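Local coordinates for protein aldehyde dehydrogenase (Listeria monocytogenes, PDB 3K9D) that probably oxidises aldehydes, or acts on related oxo compounds, with NAD or NADP as the electron acceptor, at residues S123-K128 with R156-A161. Numbering follows the deposited sequence.
Sequences STVIYK and RIISEA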
ATOM      1  N   SER A 123      10.004  13.859 -17.768  1.00 17.84           N
ATOM      2  CA  SER A 123       8.554  13.798 -17.566  1.00 16.67           C
ATOM      3  C   SER A 123       8.177  13.115 -16.234  1.00 17.90           C
ATOM      4  O   SER A 123       7.233  13.526 -15.552  1.00 15.53           O
ATOM      5  CB  SER A 123       7.857  13.104 -18.748  1.00 17.97           C
ATOM      6  OG  SER A 123       8.418  11.826 -19.027  1.00 18.99           O
ATOM      7  N   THR A 124       8.929  12.091 -15.859  1.00 13.21           N
ATOM      8  CA  THR A 124       8.666  11.388 -14.594  1.00 16.74           C
ATOM      9  C   THR A 124       9.006  12.268 -13.374  1.00 19.22           C
ATOM     10  O   THR A 124       8.236  12.309 -12.403  1.00 20.51           O
ATOM     11  CB  THR A 124       9.375   9.998 -14.523  1.00 15.26           C
ATOM     12  OG1 THR A 124       9.009   9.203 -15.663  1.00 12.77           O
ATOM     13  CG2 THR A 124       8.974   9.238 -13.273  1.00 17.99           C
ATOM     14  N   VAL A 125      10.137  12.974 -13.436  1.00 16.88           N
ATOM     15  CA  VAL A 125      10.516  13.920 -12.377  1.00 15.03           C
ATOM     16  C   VAL A 125       9.445  14.984 -12.160  1.00 16.50           C
ATOM     17  O   VAL A 125       9.010  15.208 -11.029  1.00 16.49           O
ATOM     18  CB  VAL A 125      11.886  14.593 -12.638  1.00 16.24           C
ATOM     19  CG1 VAL A 125      12.128  15.762 -11.659  1.00 14.93           C
ATOM     20  CG2 VAL A 125      13.008  13.588 -12.515  1.00 13.51           C
ATOM     21  N   ILE A 126       9.004  15.615 -13.243  1.00 15.91           N
ATOM     22  CA  ILE A 126       8.014  16.701 -13.160  1.00 12.73           C
ATOM     23  C   ILE A 126       6.763  16.193 -12.466  1.00 14.87           C
ATOM     24  O   ILE A 126       6.293  16.804 -11.518  1.00 12.44           O
ATOM     25  CB  ILE A 126       7.686  17.302 -14.561  1.00 15.30           C
ATOM     26  CG1 ILE A 126       8.855  18.150 -15.052  1.00 19.69           C
ATOM     27  CG2 ILE A 126       6.422  18.162 -14.514  1.00 12.91           C
ATOM     28  CD1 ILE A 126       8.881  18.403 -16.588  1.00 24.76           C
ATOM     29  N   TYR A 127       6.258  15.063 -12.951  1.00 17.76           N
ATOM     30  CA  TYR A 127       5.030  14.443 -12.476  1.00 19.14           C
ATOM     31  C   TYR A 127       5.098  14.006 -11.005  1.00 12.72           C
ATOM     32  O   TYR A 127       4.197  14.316 -10.260  1.00 15.41           O
ATOM     33  CB  TYR A 127       4.652  13.271 -13.401  1.00 21.81           C
ATOM     34  CG  TYR A 127       4.010  12.090 -12.715  1.00 14.62           C
ATOM     35  CD1 TYR A 127       2.662  12.113 -12.344  1.00 13.47           C
ATOM     36  CD2 TYR A 127       4.752  10.932 -12.446  1.00 19.15           C
ATOM     37  CE1 TYR A 127       2.070  11.007 -11.692  1.00 15.87           C
ATOM     38  CE2 TYR A 127       4.169   9.831 -11.798  1.00 16.05           C
ATOM     39  CZ  TYR A 127       2.836   9.875 -11.434  1.00 17.11           C
ATOM     40  OH  TYR A 127       2.276   8.781 -10.801  1.00 18.63           O
ATOM     41  N   LYS A 128       6.171  13.315 -10.615  1.00 12.70           N
ATOM     42  CA  LYS A 128       6.349  12.829  -9.231  1.00 16.19           C
ATOM     43  C   LYS A 128       6.476  13.979  -8.244  1.00 19.26           C
ATOM     44  O   LYS A 128       5.942  13.905  -7.143  1.00 16.85           O
ATOM     45  CB  LYS A 128       7.575  11.918  -9.099  1.00 20.63           C
ATOM     46  CG  LYS A 128       7.434  10.570  -9.773  1.00 13.07           C
ATOM     47  CD  LYS A 128       8.527   9.592  -9.320  1.00 12.34           C
ATOM     48  CE  LYS A 128       8.200   8.168  -9.817  1.00 20.95           C
ATOM     49  NZ  LYS A 128       9.329   7.208  -9.732  1.00 15.87           N
ATOM     50  N   ARG A 156      16.777  20.925 -10.914  1.00 21.12           N
ATOM     51  CA  ARG A 156      17.240  22.304 -10.713  1.00 11.79           C
ATOM     52  C   ARG A 156      16.171  23.343 -11.086  1.00 14.40           C
ATOM     53  O   ARG A 156      15.915  24.281 -10.316  1.00 18.21           O
ATOM     54  CB  ARG A 156      18.518  22.562 -11.515  1.00 14.02           C
ATOM     55  CG  ARG A 156      19.276  23.834 -11.079  1.00 25.79           C
ATOM     56  CD  ARG A 156      20.281  24.286 -12.118  1.00 19.34           C
ATOM     57  NE  ARG A 156      19.647  24.685 -13.381  1.00 22.56           N
ATOM     58  CZ  ARG A 156      19.187  25.902 -13.655  1.00 20.19           C
ATOM     59  NH1 ARG A 156      19.281  26.880 -12.755  1.00 31.95           N
ATOM     60  NH2 ARG A 156      18.634  26.151 -14.839  1.00 20.81           N
ATOM     61  N   ILE A 157      15.544  23.150 -12.250  1.00 17.66           N
ATOM     62  CA  ILE A 157      14.544  24.086 -12.792  1.00 13.73           C
ATOM     63  C   ILE A 157      13.259  24.163 -11.957  1.00 12.21           C
ATOM     64  O   ILE A 157      12.824  25.254 -11.597  1.00 20.89           O
ATOM     65  CB  ILE A 157      14.219  23.794 -14.292  1.00 23.45           C
ATOM     66  CG1 ILE A 157      15.366  24.281 -15.187  1.00 29.30           C
ATOM     67  CG2 ILE A 157      12.903  24.452 -14.732  1.00 13.03           C
ATOM     68  CD1 ILE A 157      15.245  23.842 -16.643  1.00 18.80           C
ATOM     69  N   ILE A 158      12.657  23.020 -11.642  1.00 20.42           N
ATOM     70  CA  ILE A 158      11.362  23.038 -10.944  1.00 15.90           C
ATOM     71  C   ILE A 158      11.505  23.394  -9.454  1.00 20.90           C
ATOM     72  O   ILE A 158      10.566  23.901  -8.844  1.00 16.13           O
ATOM     73  CB  ILE A 158      10.533  21.735 -11.193  1.00 17.11           C
ATOM     74  CG1 ILE A 158      11.174  20.533 -10.506  1.00 17.67           C
ATOM     75  CG2 ILE A 158      10.326  21.503 -12.724  1.00 15.67           C
ATOM     76  CD1 ILE A 158      10.493  19.209 -10.818  1.00 19.45           C
ATOM     77  N   SER A 159      12.710  23.154  -8.921  1.00 19.78           N
ATOM     78  CA  SER A 159      13.092  23.406  -7.538  1.00 24.34           C
ATOM     79  C   SER A 159      13.171  24.906  -7.284  1.00 21.40           C
ATOM     80  O   SER A 159      12.634  25.403  -6.306  1.00 15.73           O
ATOM     81  CB  SER A 159      14.465  22.785  -7.264  1.00 16.95           C
ATOM     82  OG  SER A 159      14.591  22.340  -5.929  1.00 28.78           O
ATOM     83  N   GLU A 160      13.846  25.618  -8.183  1.00 16.03           N
ATOM     84  CA  GLU A 160      13.974  27.057  -8.101  1.00 19.76           C
ATOM     85  C   GLU A 160      12.629  27.779  -8.198  1.00 15.54           C
ATOM     86  O   GLU A 160      12.416  28.751  -7.482  1.00 18.71           O
ATOM     87  CB  GLU A 160      14.957  27.573  -9.153  1.00 23.62           C
ATOM     88  CG  GLU A 160      16.417  27.284  -8.821  1.00 31.23           C
ATOM     89  CD  GLU A 160      17.369  27.585  -9.981  1.00 41.43           C
ATOM     90  OE1 GLU A 160      18.526  27.110  -9.924  1.00 21.21           O
ATOM     91  OE2 GLU A 160      16.966  28.288 -10.942  1.00 34.59           O
ATOM     92  N   ALA A 161      11.728  27.295  -9.052  1.00 18.41           N
ATOM     93  CA  ALA A 161      10.405  27.924  -9.212  1.00 18.40           C
ATOM     94  C   ALA A 161       9.535  27.627  -7.998  1.00 23.29           C
ATOM     95  O   ALA A 161       8.795  28.493  -7.536  1.00 20.61           O
ATOM     96  CB  ALA A 161       9.730  27.439 -10.449  1.00 20.41           C
TER
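Two helices of the aldehyde dehydrogenase fold, 121-134 and 148-164, pack side by side, and I158 carries their contact at these two segments, reaching across to V125 and I126. The contact is small, 106 Å² summed over both sides, purely apolar, and buried at all three residues. The longer branch of I158 ends in CD1, which lies 3.9 Å from CG1 of V125 and also comes within 4.2 Å of the backbone CA of I126, so the methyl sits against the helix backbone as well as a side chain. The shorter branch, CG2, faces CG1 of I126 at a looser 4.3 Å. In I158, which points toward the other helix, CG1 stands between the backbone N and the carbonyl carbon (chi1 69°), and CD1 is the reaching end. V125 answers with the methyl that lies anti to its own N (chi1 169°), and the two side chains meet at a slant. The helices are successive ones of the chain, joined through strand 138-143, which runs parallel to 102-116 in a mixed sheet; helix 121-134 directly follows 102-116, making a beta-alpha-beta crossover of the kind found in Rossmann-like cofactor domains. V125 also packs on I151, T154 and V155, and I126 on T154, one to two turns earlier on helix 148-164, while I158 touches I43 of helix 33-49. Where helix 148-164 is exposed, R156 NH1 pairs with E160 OE1 one turn on, in a 2.9 Å salt bridge whose hydrogen bond is bent to 120° and weak; NE of R156 has E153 as a second carboxylate partner.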